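Local structure of vacuolar protein sorting-associated protein 53 (3NS4) at residues 128-140 against 167-179. The protein serves, as a subunit of the GARP tethering complex, to link endosome-derived vesicles to the late Golgi in retrograde transport. The protein carries 2 engineered substitutions. Residues are numbered along the deposited sequence; the frame is centred on the assembly and turned at random.
Sequences PLDSADDYYETYS and LWKKMWSAYNLET. Engineered in segment 167-179: Met171 (natural residue Leu). With BA (barium ion), chain D.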
loop_
_atom_site.group_PDB
_atom_site.type_symbol
_atom_site.label_atom_id
_atom_site.label_comp_id
_atom_site.label_asym_id
_atom_site.label_seq_id
_atom_site.Cartn_x
_atom_site.Cartn_y
_atom_site.Cartn_z
ATOM N N PRO A 128 1.571 -13.209 -9.035
ATOM C CA PRO A 128 2.798 -13.963 -9.346
ATOM C C PRO A 128 3.795 -13.127 -10.179
ATOM O O PRO A 128 3.399 -12.129 -10.841
ATOM C CB PRO A 128 2.290 -15.153 -10.163
ATOM C CG PRO A 128 0.937 -14.732 -10.679
ATOM C CD PRO A 128 0.372 -13.740 -9.714
ATOM N N LEU A 129 5.073 -13.526 -10.134
ATOM C CA LEU A 129 6.143 -12.865 -10.912
ATOM C C LEU A 129 6.718 -13.807 -11.968
ATOM O O LEU A 129 7.938 -13.913 -12.107
ATOM C CB LEU A 129 7.265 -12.418 -9.995
ATOM C CG LEU A 129 6.873 -11.314 -9.042
ATOM C CD1 LEU A 129 7.943 -11.259 -7.991
ATOM C CD2 LEU A 129 6.695 -9.990 -9.779
ATOM N N ASP A 130 5.842 -14.495 -12.698
ATOM C CA ASP A 130 6.267 -15.468 -13.697
ATOM C C ASP A 130 6.586 -14.811 -15.021
ATOM O O ASP A 130 7.563 -15.187 -15.691
ATOM C CB ASP A 130 5.235 -16.582 -13.832
ATOM C CG ASP A 130 5.217 -17.501 -12.612
ATOM O OD1 ASP A 130 6.281 -18.098 -12.301
ATOM O OD2 ASP A 130 4.143 -17.641 -11.976
ATOM N N SER A 131 5.773 -13.835 -15.414
ATOM C CA SER A 131 6.100 -13.088 -16.618
ATOM C C SER A 131 6.082 -11.593 -16.345
ATOM O O SER A 131 5.193 -11.081 -15.682
ATOM C CB SER A 131 5.228 -13.466 -17.825
ATOM O OG SER A 131 3.962 -12.851 -17.788
ATOM N N ALA A 132 7.095 -10.909 -16.849
ATOM C CA ALA A 132 7.188 -9.484 -16.657
ATOM C C ALA A 132 5.963 -8.765 -17.220
ATOM O O ALA A 132 5.573 -7.701 -16.694
ATOM C CB ALA A 132 8.458 -8.958 -17.289
ATOM N N ASP A 133 5.362 -9.367 -18.257
ATOM C CA ASP A 133 4.211 -8.802 -18.980
ATOM C C ASP A 133 2.935 -8.960 -18.176
ATOM O O ASP A 133 2.170 -7.998 -18.020
ATOM C CB ASP A 133 4.026 -9.436 -20.389
ATOM C CG ASP A 133 5.199 -9.152 -21.374
ATOM O OD1 ASP A 133 5.972 -8.189 -21.168
ATOM O OD2 ASP A 133 5.331 -9.883 -22.393
ATOM N N ASP A 134 2.691 -10.169 -17.673
ATOM C CA ASP A 134 1.468 -10.401 -16.898
ATOM C C ASP A 134 1.485 -9.557 -15.669
ATOM O O ASP A 134 0.429 -9.088 -15.224
ATOM C CB ASP A 134 1.242 -11.874 -16.519
ATOM C CG ASP A 134 0.628 -12.699 -17.656
ATOM O OD1 ASP A 134 0.152 -12.118 -18.670
ATOM O OD2 ASP A 134 0.607 -13.941 -17.525
ATOM N N TYR A 135 2.687 -9.362 -15.126
ATOM C CA TYR A 135 2.832 -8.567 -13.915
ATOM C C TYR A 135 2.545 -7.121 -14.195
ATOM O O TYR A 135 1.908 -6.458 -13.380
ATOM C CB TYR A 135 4.175 -8.743 -13.218
ATOM C CG TYR A 135 4.322 -7.880 -11.981
ATOM C CD1 TYR A 135 3.481 -8.034 -10.872
ATOM C CD2 TYR A 135 5.309 -6.917 -11.907
ATOM C CE1 TYR A 135 3.629 -7.221 -9.721
ATOM C CE2 TYR A 135 5.476 -6.126 -10.775
ATOM C CZ TYR A 135 4.646 -6.278 -9.697
ATOM O OH TYR A 135 4.855 -5.449 -8.627
ATOM N N TYR A 136 2.986 -6.631 -15.347
ATOM C CA TYR A 136 2.664 -5.260 -15.693
ATOM C C TYR A 136 1.139 -5.085 -15.792
ATOM O O TYR A 136 0.582 -4.152 -15.202
ATOM C CB TYR A 136 3.348 -4.785 -16.978
ATOM C CG TYR A 136 2.711 -3.488 -17.452
ATOM C CD1 TYR A 136 2.979 -2.267 -16.813
ATOM C CD2 TYR A 136 1.781 -3.492 -18.499
ATOM C CE1 TYR A 136 2.347 -1.080 -17.228
ATOM C CE2 TYR A 136 1.147 -2.314 -18.917
ATOM C CZ TYR A 136 1.431 -1.111 -18.280
ATOM O OH TYR A 136 0.788 0.047 -18.701
ATOM N N GLU A 137 0.462 -5.980 -16.518
ATOM C CA GLU A 137 -1.005 -5.868 -16.671
ATOM C C GLU A 137 -1.696 -5.659 -15.347
ATOM O O GLU A 137 -2.562 -4.781 -15.224
ATOM C CB GLU A 137 -1.639 -7.066 -17.396
ATOM C CG GLU A 137 -1.216 -7.192 -18.851
ATOM C CD GLU A 137 -1.492 -5.915 -19.685
ATOM O OE1 GLU A 137 -2.423 -5.139 -19.369
ATOM O OE2 GLU A 137 -0.768 -5.683 -20.676
ATOM N N THR A 138 -1.284 -6.431 -14.350
ATOM C CA THR A 138 -1.952 -6.325 -13.089
ATOM C C THR A 138 -1.418 -5.125 -12.263
ATOM O O THR A 138 -2.197 -4.473 -11.538
ATOM C CB THR A 138 -1.978 -7.670 -12.311
ATOM O OG1 THR A 138 -0.817 -7.774 -11.511
ATOM C CG2 THR A 138 -2.099 -8.894 -13.259
ATOM N N TYR A 139 -0.125 -4.806 -12.383
ATOM C CA TYR A 139 0.418 -3.653 -11.652
ATOM C C TYR A 139 -0.293 -2.357 -12.086
ATOM O O TYR A 139 -0.762 -1.563 -11.247
ATOM C CB TYR A 139 1.927 -3.518 -11.819
ATOM C CG TYR A 139 2.452 -2.344 -11.068
ATOM C CD1 TYR A 139 3.040 -2.506 -9.813
ATOM C CD2 TYR A 139 2.328 -1.060 -11.572
ATOM C CE1 TYR A 139 3.510 -1.403 -9.074
ATOM C CE2 TYR A 139 2.790 0.043 -10.835
ATOM C CZ TYR A 139 3.374 -0.152 -9.584
ATOM O OH TYR A 139 3.824 0.916 -8.875
ATOM N N SER A 140 -0.413 -2.144 -13.390
ATOM C CA SER A 140 -1.072 -0.931 -13.852
ATOM C C SER A 140 -2.563 -0.984 -13.535
ATOM O O SER A 140 -3.167 0.059 -13.224
ATOM C CB SER A 140 -0.882 -0.761 -15.327
ATOM O OG SER A 140 -1.325 -1.947 -15.936
ATOM N N LEU A 167 16.949 -9.917 -12.741
ATOM C CA LEU A 167 15.530 -10.090 -12.548
ATOM C C LEU A 167 14.806 -8.733 -12.437
ATOM O O LEU A 167 13.702 -8.571 -12.952
ATOM C CB LEU A 167 15.310 -10.958 -11.322
ATOM C CG LEU A 167 13.907 -11.228 -10.791
ATOM C CD1 LEU A 167 12.853 -11.536 -11.890
ATOM C CD2 LEU A 167 14.013 -12.368 -9.779
ATOM N N TRP A 168 15.414 -7.766 -11.760
ATOM C CA TRP A 168 14.823 -6.439 -11.668
ATOM C C TRP A 168 14.637 -5.784 -13.042
ATOM O O TRP A 168 13.570 -5.257 -13.358
ATOM C CB TRP A 168 15.672 -5.561 -10.776
ATOM C CG TRP A 168 15.362 -5.737 -9.342
ATOM C CD1 TRP A 168 15.714 -6.784 -8.547
ATOM C CD2 TRP A 168 14.622 -4.822 -8.505
ATOM N NE1 TRP A 168 15.230 -6.592 -7.264
ATOM C CE2 TRP A 168 14.565 -5.393 -7.211
ATOM C CE3 TRP A 168 13.992 -3.583 -8.731
ATOM C CZ2 TRP A 168 13.927 -4.756 -6.137
ATOM C CZ3 TRP A 168 13.355 -2.948 -7.664
ATOM C CH2 TRP A 168 13.332 -3.541 -6.378
ATOM N N LYS A 169 15.681 -5.831 -13.859
ATOM C CA LYS A 169 15.611 -5.306 -15.217
ATOM C C LYS A 169 14.617 -6.099 -16.032
ATOM O O LYS A 169 13.964 -5.541 -16.893
ATOM C CB LYS A 169 16.968 -5.356 -15.918
ATOM C CG LYS A 169 17.932 -4.290 -15.489
ATOM C CD LYS A 169 19.237 -4.360 -16.279
ATOM C CE LYS A 169 20.127 -3.139 -15.999
ATOM N NZ LYS A 169 21.424 -3.175 -16.715
ATOM N N LYS A 170 14.535 -7.401 -15.771
ATOM C CA LYS A 170 13.612 -8.303 -16.466
ATOM C C LYS A 170 12.187 -7.770 -16.176
ATOM O O LYS A 170 11.326 -7.660 -17.069
ATOM C CB LYS A 170 13.845 -9.770 -15.972
ATOM C CG LYS A 170 13.305 -10.982 -16.822
ATOM C CD LYS A 170 11.806 -11.339 -16.579
ATOM C CE LYS A 170 11.292 -12.520 -17.463
ATOM N NZ LYS A 170 9.842 -12.979 -17.250
HETATM N N MSE A 171 11.973 -7.369 -14.928
HETATM C CA MSE A 171 10.673 -6.919 -14.500
HETATM C C MSE A 171 10.394 -5.517 -14.965
HETATM O O MSE A 171 9.293 -5.190 -15.414
HETATM C CB MSE A 171 10.587 -6.980 -12.972
HETATM C CG MSE A 171 10.538 -8.384 -12.380
HETATM SE SE MSE A 171 9.174 -9.563 -13.195
HETATM C CE MSE A 171 7.746 -8.258 -13.537
ATOM N N TRP A 172 11.418 -4.699 -14.838
ATOM C CA TRP A 172 11.332 -3.306 -15.132
ATOM C C TRP A 172 11.117 -2.986 -16.596
ATOM O O TRP A 172 10.420 -2.036 -16.952
ATOM C CB TRP A 172 12.615 -2.652 -14.652
ATOM C CG TRP A 172 12.782 -1.321 -15.210
ATOM C CD1 TRP A 172 13.585 -0.973 -16.248
ATOM C CD2 TRP A 172 12.085 -0.144 -14.814
ATOM N NE1 TRP A 172 13.452 0.369 -16.516
ATOM C CE2 TRP A 172 12.535 0.904 -15.652
ATOM C CE3 TRP A 172 11.128 0.130 -13.831
ATOM C CZ2 TRP A 172 12.069 2.215 -15.535
ATOM C CZ3 TRP A 172 10.668 1.430 -13.700
ATOM C CH2 TRP A 172 11.142 2.464 -14.555
ATOM N N SER A 173 11.749 -3.770 -17.451
ATOM C CA SER A 173 11.653 -3.539 -18.865
ATOM C C SER A 173 10.231 -3.492 -19.298
ATOM O O SER A 173 9.865 -2.621 -20.070
ATOM C CB SER A 173 12.361 -4.627 -19.671
ATOM O OG SER A 173 11.986 -4.553 -21.045
ATOM N N ALA A 174 9.424 -4.432 -18.822
ATOM C CA ALA A 174 8.034 -4.473 -19.281
ATOM C C ALA A 174 7.321 -3.220 -18.827
ATOM O O ALA A 174 6.629 -2.572 -19.627
ATOM C CB ALA A 174 7.321 -5.728 -18.831
ATOM N N TYR A 175 7.551 -2.855 -17.568
ATOM C CA TYR A 175 6.954 -1.663 -17.002
ATOM C C TYR A 175 7.352 -0.403 -17.767
ATOM O O TYR A 175 6.488 0.372 -18.237
ATOM C CB TYR A 175 7.392 -1.516 -15.568
ATOM C CG TYR A 175 6.843 -0.289 -14.914
ATOM C CD1 TYR A 175 5.556 -0.277 -14.373
ATOM C CD2 TYR A 175 7.612 0.858 -14.809
ATOM C CE1 TYR A 175 5.044 0.860 -13.733
ATOM C CE2 TYR A 175 7.111 2.001 -14.186
ATOM C CZ TYR A 175 5.828 1.999 -13.653
ATOM O OH TYR A 175 5.340 3.141 -13.056
ATOM N N ASN A 176 8.662 -0.205 -17.871
ATOM C CA ASN A 176 9.173 0.959 -18.532
ATOM C C ASN A 176 8.585 1.019 -19.921
ATOM O O ASN A 176 7.929 1.990 -20.242
ATOM C CB ASN A 176 10.692 0.969 -18.559
ATOM C CG ASN A 176 11.236 1.998 -19.501
ATOM O OD1 ASN A 176 11.147 3.191 -19.263
ATOM N ND2 ASN A 176 11.788 1.540 -20.597
ATOM N N LEU A 177 8.760 -0.031 -20.718
ATOM C CA LEU A 177 8.287 -0.066 -22.113
ATOM C C LEU A 177 6.852 0.420 -22.295
ATOM O O LEU A 177 6.529 0.977 -23.342
ATOM C CB LEU A 177 8.419 -1.460 -22.706
ATOM C CG LEU A 177 7.923 -1.646 -24.135
ATOM C CD1 LEU A 177 8.926 -1.109 -25.134
ATOM C CD2 LEU A 177 7.680 -3.117 -24.386
ATOM N N GLU A 178 6.011 0.233 -21.275
ATOM C CA GLU A 178 4.592 0.667 -21.338
ATOM C C GLU A 178 4.255 2.001 -20.628
ATOM O O GLU A 178 3.128 2.493 -20.732
ATOM C CB GLU A 178 3.665 -0.448 -20.825
ATOM C CG GLU A 178 3.705 -1.752 -21.651
ATOM C CD GLU A 178 2.880 -1.718 -22.950
ATOM O OE1 GLU A 178 1.793 -1.075 -22.971
ATOM O OE2 GLU A 178 3.305 -2.381 -23.935
ATOM N N THR A 179 5.220 2.595 -19.926
ATOM C CA THR A 179 4.946 3.839 -19.210
ATOM C C THR A 179 5.897 4.985 -19.557
ATOM O O THR A 179 6.387 5.100 -20.688
ATOM C CB THR A 179 4.884 3.595 -17.650
ATOM O OG1 THR A 179 6.085 2.974 -17.214
ATOM C CG2 THR A 179 3.676 2.668 -17.219
HETATM BA BA BA D . 9.245 4.450 -21.118
#
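Two helices of the helical bundle in the C-terminal domain of Vps53, 132-140 and 167-178, meet where Ala132 and Ala174 touch, consistent with small residues allowing a close crossing. Their CB atoms lie 3.8 Å apart, and the axes cross at -52° with a closest approach of 8.4 Å. Beside this point the engineered selenomethionine Met171 bends at chi2 and chi3, turning its CE toward Ala132 and the ring of Tyr135, while its SE meets Leu129 CD2 at 4.2 Å.

Farther along, Tyr136 lies across Tyr175, Glu178 and Thr179. With CG anti to the backbone N (chi1 166°), its ring receives Glu178 CB over one face, a CH-pi contact 3.8 Å from the ring centroid; Ser140 OG lies over the opposite face, toward the rim. Thr179 CG2 approaches CE1 of the same ring at 4.0 Å, and Tyr136 CD1 lies 4.1 Å from Tyr175 CD1, the two side chains crossing at about a right angle. An alanine in place of Tyr136 is likely to deprive Glu178 CB of its aromatic platform and open a gap beside Tyr175. Tyr175 turns its edge to the face of Tyr139 in an offset edge-to-face pair, planes at 89°. Just beyond, Asn176, through O and OD1, and the carbonyl O of Thr179 bind a barium ion.

No hydrogen bond joins the two segments, but Tyr175 OH bonds to Asn146 O. Helix 149-159 packs against Tyr135 and Tyr139, its Trp152 meeting the rings of Tyr139 and Tyr175.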